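Local coordinates for twitching motility protein PilT (Aquifex aeolicus, PDB 2EYU), which probably hydrolyses ATP to power retraction of type IV pili, the movement behind twitching motility, here as its C-terminal motor domain, at residues A[179-184]-A[221-226]; A[48-53]-A[69-74]. The protein carries 1 engineered substitution. One frame throughout, in Å; residues are numbered along the deposited sequence.

Interaction 1: residues A[179-184]-A[221-226]; sequences VLAYGL and QTLYKL. Engineered in segment 179-184: Gly183 (natural residue Glu).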
# COMPACT_ATOMS: atom_id res chain seq x y z
N VAL A 179 -1.22 -8.99 15.94
CA VAL A 179 -2.35 -8.36 15.26
C VAL A 179 -1.83 -7.30 14.29
O VAL A 179 -0.84 -6.63 14.60
CB VAL A 179 -3.34 -7.70 16.22
CG1 VAL A 179 -2.65 -6.54 16.93
CG2 VAL A 179 -4.57 -7.23 15.45
N LEU A 180 -2.52 -7.19 13.15
CA LEU A 180 -2.20 -6.16 12.18
C LEU A 180 -2.83 -4.83 12.57
O LEU A 180 -4.07 -4.79 12.70
CB LEU A 180 -2.68 -6.52 10.77
CG LEU A 180 -1.66 -6.22 9.67
CD1 LEU A 180 -0.96 -7.50 9.22
CD2 LEU A 180 -2.33 -5.52 8.50
N ALA A 181 -1.99 -3.83 12.71
CA ALA A 181 -2.33 -2.43 12.90
C ALA A 181 -2.02 -1.73 11.56
O ALA A 181 -0.94 -1.96 11.01
CB ALA A 181 -1.58 -1.82 14.06
N TYR A 182 -2.99 -0.97 11.06
CA TYR A 182 -2.90 -0.37 9.74
C TYR A 182 -3.49 1.03 9.73
O TYR A 182 -4.38 1.32 10.54
CB TYR A 182 -3.67 -1.19 8.69
CG TYR A 182 -5.14 -1.40 9.04
CD1 TYR A 182 -6.15 -0.56 8.62
CD2 TYR A 182 -5.53 -2.50 9.80
CE1 TYR A 182 -7.46 -0.80 8.96
CE2 TYR A 182 -6.84 -2.76 10.15
CZ TYR A 182 -7.81 -1.89 9.72
OH TYR A 182 -9.13 -2.11 10.05
N GLY A 183 -2.99 1.82 8.79
CA GLY A 183 -3.56 3.10 8.40
C GLY A 183 -4.12 2.92 6.99
O GLY A 183 -3.61 2.07 6.26
N LEU A 184 -5.14 3.63 6.56
CA LEU A 184 -5.66 3.32 5.21
C LEU A 184 -6.17 4.60 4.57
O LEU A 184 -6.92 5.37 5.17
CB LEU A 184 -6.72 2.24 5.34
CG LEU A 184 -7.55 1.77 4.15
CD1 LEU A 184 -6.72 1.04 3.12
CD2 LEU A 184 -8.68 0.87 4.62
N GLN A 221 -6.08 5.52 15.06
CA GLN A 221 -7.43 5.02 15.34
C GLN A 221 -7.45 3.50 15.47
O GLN A 221 -8.08 2.91 16.36
CB GLN A 221 -8.38 5.46 14.24
CG GLN A 221 -8.47 6.95 13.94
CD GLN A 221 -9.59 7.15 12.92
OE1 GLN A 221 -9.37 7.50 11.76
NE2 GLN A 221 -10.80 6.87 13.39
N THR A 222 -6.77 2.85 14.54
CA THR A 222 -6.70 1.40 14.48
C THR A 222 -6.06 0.82 15.74
O THR A 222 -6.48 -0.22 16.26
CB THR A 222 -5.92 0.90 13.25
OG1 THR A 222 -6.54 1.32 12.03
CG2 THR A 222 -5.94 -0.62 13.25
N LEU A 223 -5.02 1.48 16.26
CA LEU A 223 -4.45 1.14 17.55
C LEU A 223 -5.43 1.33 18.69
O LEU A 223 -5.60 0.54 19.63
CB LEU A 223 -3.22 2.03 17.80
CG LEU A 223 -2.07 1.81 16.83
CD1 LEU A 223 -1.05 2.95 16.92
CD2 LEU A 223 -1.43 0.46 17.10
N TYR A 224 -6.13 2.47 18.61
CA TYR A 224 -7.16 2.74 19.61
C TYR A 224 -8.18 1.62 19.64
O TYR A 224 -8.45 1.06 20.71
CB TYR A 224 -7.79 4.10 19.31
CG TYR A 224 -8.86 4.58 20.27
CD1 TYR A 224 -8.80 4.33 21.63
CD2 TYR A 224 -9.95 5.29 19.79
CE1 TYR A 224 -9.79 4.78 22.48
CE2 TYR A 224 -10.95 5.75 20.63
CZ TYR A 224 -10.86 5.49 21.98
OH TYR A 224 -11.85 5.94 22.82
N LYS A 225 -8.77 1.25 18.50
CA LYS A 225 -9.79 0.19 18.55
C LYS A 225 -9.21 -1.17 18.92
O LYS A 225 -9.84 -1.94 19.65
CB LYS A 225 -10.55 0.09 17.24
CG LYS A 225 -9.85 0.63 16.01
CD LYS A 225 -10.55 0.12 14.75
CE LYS A 225 -10.28 -1.36 14.55
NZ LYS A 225 -11.52 -2.18 14.59
N LEU A 226 -8.01 -1.51 18.47
CA LEU A 226 -7.40 -2.76 18.91
C LEU A 226 -7.21 -2.79 20.42
O LEU A 226 -7.45 -3.82 21.06
CB LEU A 226 -6.03 -2.98 18.25
CG LEU A 226 -6.12 -3.13 16.72
CD1 LEU A 226 -4.78 -3.52 16.11
CD2 LEU A 226 -7.20 -4.14 16.33

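Interaction 2: residues A[48-53]-A[69-74]; sequences YINQTK and KHKKSI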
# COMPACT_ATOMS: atom_id res chain seq x y z
N TYR A 48 -5.67 -13.36 -4.40
CA TYR A 48 -7.10 -13.16 -4.62
C TYR A 48 -7.35 -13.01 -6.11
O TYR A 48 -8.25 -13.63 -6.67
CB TYR A 48 -7.65 -11.92 -3.92
CG TYR A 48 -9.10 -11.60 -4.25
CD1 TYR A 48 -10.16 -12.35 -3.81
CD2 TYR A 48 -9.40 -10.50 -5.05
CE1 TYR A 48 -11.48 -12.05 -4.12
CE2 TYR A 48 -10.70 -10.19 -5.38
CZ TYR A 48 -11.75 -10.96 -4.91
OH TYR A 48 -13.03 -10.62 -5.25
N ILE A 49 -6.56 -12.11 -6.69
CA ILE A 49 -6.68 -11.88 -8.13
C ILE A 49 -6.52 -13.22 -8.83
O ILE A 49 -7.43 -13.61 -9.56
CB ILE A 49 -5.66 -10.84 -8.61
CG1 ILE A 49 -5.63 -9.55 -7.80
CG2 ILE A 49 -5.90 -10.55 -10.08
CD1 ILE A 49 -4.44 -8.65 -8.07
N ASN A 50 -5.38 -13.88 -8.59
CA ASN A 50 -5.08 -15.20 -9.12
C ASN A 50 -6.29 -16.13 -9.14
O ASN A 50 -6.51 -16.85 -10.12
CB ASN A 50 -3.99 -15.86 -8.25
CG ASN A 50 -3.21 -16.99 -8.87
OD1 ASN A 50 -2.47 -17.69 -8.18
ND2 ASN A 50 -3.29 -17.20 -10.18
N GLN A 51 -7.05 -16.12 -8.05
CA GLN A 51 -8.11 -17.09 -7.87
C GLN A 51 -9.41 -16.65 -8.53
O GLN A 51 -10.28 -17.44 -8.82
CB GLN A 51 -8.42 -17.31 -6.38
CG GLN A 51 -7.22 -17.51 -5.49
CD GLN A 51 -7.42 -17.01 -4.08
OE1 GLN A 51 -6.61 -16.21 -3.59
NE2 GLN A 51 -8.49 -17.47 -3.43
N THR A 52 -9.52 -15.34 -8.74
CA THR A 52 -10.80 -14.77 -9.14
C THR A 52 -10.83 -14.35 -10.60
O THR A 52 -11.85 -14.48 -11.28
CB THR A 52 -11.09 -13.56 -8.22
OG1 THR A 52 -11.28 -14.08 -6.90
CG2 THR A 52 -12.35 -12.85 -8.64
N LYS A 53 -9.70 -13.86 -11.11
CA LYS A 53 -9.71 -13.37 -12.49
C LYS A 53 -8.70 -14.04 -13.39
O LYS A 53 -7.60 -14.41 -12.95
CB LYS A 53 -9.43 -11.87 -12.42
CG LYS A 53 -10.66 -11.07 -11.97
CD LYS A 53 -10.93 -9.94 -12.95
CE LYS A 53 -11.91 -10.38 -14.03
NZ LYS A 53 -13.19 -9.61 -13.95
N LYS A 69 0.62 -20.14 -6.71
CA LYS A 69 -0.07 -21.30 -7.26
C LYS A 69 -0.59 -20.97 -8.65
O LYS A 69 -0.91 -19.80 -8.92
CB LYS A 69 -1.24 -21.70 -6.36
CG LYS A 69 -1.10 -22.93 -5.49
CD LYS A 69 -2.26 -23.91 -5.68
CE LYS A 69 -2.53 -24.71 -4.41
NZ LYS A 69 -2.81 -26.15 -4.70
N HIS A 70 -0.72 -21.93 -9.57
CA HIS A 70 -1.33 -21.50 -10.83
C HIS A 70 -2.82 -21.87 -10.84
O HIS A 70 -3.18 -23.01 -11.09
CB HIS A 70 -0.64 -22.09 -12.06
CG HIS A 70 -1.42 -21.82 -13.32
ND1 HIS A 70 -1.72 -22.80 -14.23
CD2 HIS A 70 -1.97 -20.68 -13.79
CE1 HIS A 70 -2.42 -22.27 -15.22
NE2 HIS A 70 -2.58 -20.98 -14.99
N LYS A 71 -3.61 -20.85 -10.57
CA LYS A 71 -5.05 -20.82 -10.41
C LYS A 71 -5.74 -20.28 -11.65
O LYS A 71 -5.55 -20.85 -12.73
CB LYS A 71 -5.39 -19.97 -9.17
CG LYS A 71 -4.94 -20.66 -7.88
CD LYS A 71 -5.15 -19.80 -6.66
CE LYS A 71 -5.32 -20.57 -5.37
NZ LYS A 71 -6.53 -21.44 -5.34
N LYS A 72 -6.53 -19.22 -11.56
CA LYS A 72 -7.21 -18.67 -12.73
C LYS A 72 -6.33 -17.75 -13.58
O LYS A 72 -6.58 -17.61 -14.78
CB LYS A 72 -8.47 -17.89 -12.29
CG LYS A 72 -9.63 -18.07 -13.25
CD LYS A 72 -10.92 -17.42 -12.81
CE LYS A 72 -11.83 -18.38 -12.07
NZ LYS A 72 -11.94 -18.09 -10.62
N SER A 73 -5.31 -17.11 -12.99
CA SER A 73 -4.51 -16.11 -13.66
C SER A 73 -3.18 -16.69 -14.12
O SER A 73 -2.87 -17.79 -13.69
CB SER A 73 -4.24 -14.88 -12.78
OG SER A 73 -5.29 -13.93 -12.84
N ILE A 74 -2.48 -15.93 -14.97
CA ILE A 74 -1.14 -16.26 -15.44
C ILE A 74 -0.10 -15.35 -14.81
O ILE A 74 -0.01 -14.17 -15.16
CB ILE A 74 -1.08 -16.20 -16.98
CG1 ILE A 74 0.34 -16.14 -17.56
CG2 ILE A 74 -1.93 -15.06 -17.52
CD1 ILE A 74 0.36 -16.42 -19.05

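Interaction 1: residues A[179-184]-A[221-226]
Thr222 lies over one face of the Tyr182 ring. Its methyl CG2 makes a CH-pi contact 4.0 Å from the ring centroid, and OG1 stands above the same ring, offset toward the rim. Leu13, Pro14 and Gln217 also touch the Tyr182 side chain. This is helix-on-sheet packing in a P-loop NTPase fold: helix 219-228 lies beside strand 179-185, and the two short segments run roughly antiparallel, with 146° between their directions. With Thr222 OG1 anti to the carbonyl carbon (chi1 -61°), CG2 falls anti to the backbone N; the methyl meets the ring and the hydroxyl the backbone. Thr222 OG1 donates a 2.6 Å hydrogen bond to Tyr182 O, with a C=O...donor angle of 164°. Gln217 NE2 also hydrogen-bonds to OG1, so the buried hydroxyl is gripped from strand 216-217 as well. The other side-chain contacts are apolar. Ala181 CB meets Leu223 CD2 at 3.8 Å. Val179 and Leu226 reach toward each other tip to tip, and Ile232 touches both. The Leu226 methyl CD1 meets Val179 CG2 at 3.8 Å and also lies 3.7 Å from the backbone oxygen Leu180 O.

Interaction 2: residues A[48-53]-A[69-74]
Asn50 O, near the C-terminal end of helix 38-52, accepts two backbone N-H groups from the loop 69-74. This loop, which leads into strand 74-79, covers the end of the helix that follows the probable Walker A loop. Lys72 N donates to Asn50 O at 2.8 Å. Ser73 N adds a weak bond to Asn50 O at 3.1 Å. The next carbonyl, Gln51 O, takes the ammonium of Lys72, with NZ 2.5 Å from the oxygen. In Lys72, chi3 (-94°) turns CE and chi4 (109°) sets NZ, which lies at the helix end. Lys53 is the first residue to leave helical geometry. Ser73 OG donates to Lys53 O; the modelled 2.4 Å is very short, so the exact distance is doubtful. Tyr55 N also hydrogen-bonds to that hydroxyl. Within the helix, Thr52 OG1 donates to Tyr48 O, and Ile49 O takes the amides of both Thr52 and Lys53. Lys71 lies alongside Gln51, pointing the same way, and crosses the Asn50 side chain at about a right angle. The loop thus supplies donors to carbonyls of the last helical turn and of the residue after it. A lysine ammonium here would probably also be favoured by the negative pole of the helix dipole.

In the fold
Interaction 2 comes first along the chain and closes before interaction 1 opens. Their centres are 29 Å apart, their nearest atoms about 14 Å, and they do not touch. Both flank the same mixed sheet. Interaction 2 joins the end of helix 38-52, which follows the probable Walker A loop, to the loop leading into outermost strand 74-79. Interaction 1 packs helix 219-228 on strand 179-185, next to the other outermost strand, 216-217. Strands 56-61, 101-104, 125-130, 26-31 and 162-171 lie between the two ends. The contacts therefore lie toward opposite ends of the sheet, as counted within this chain, with strand 26-31, which leads into the probable Walker A loop, between them in the strand order.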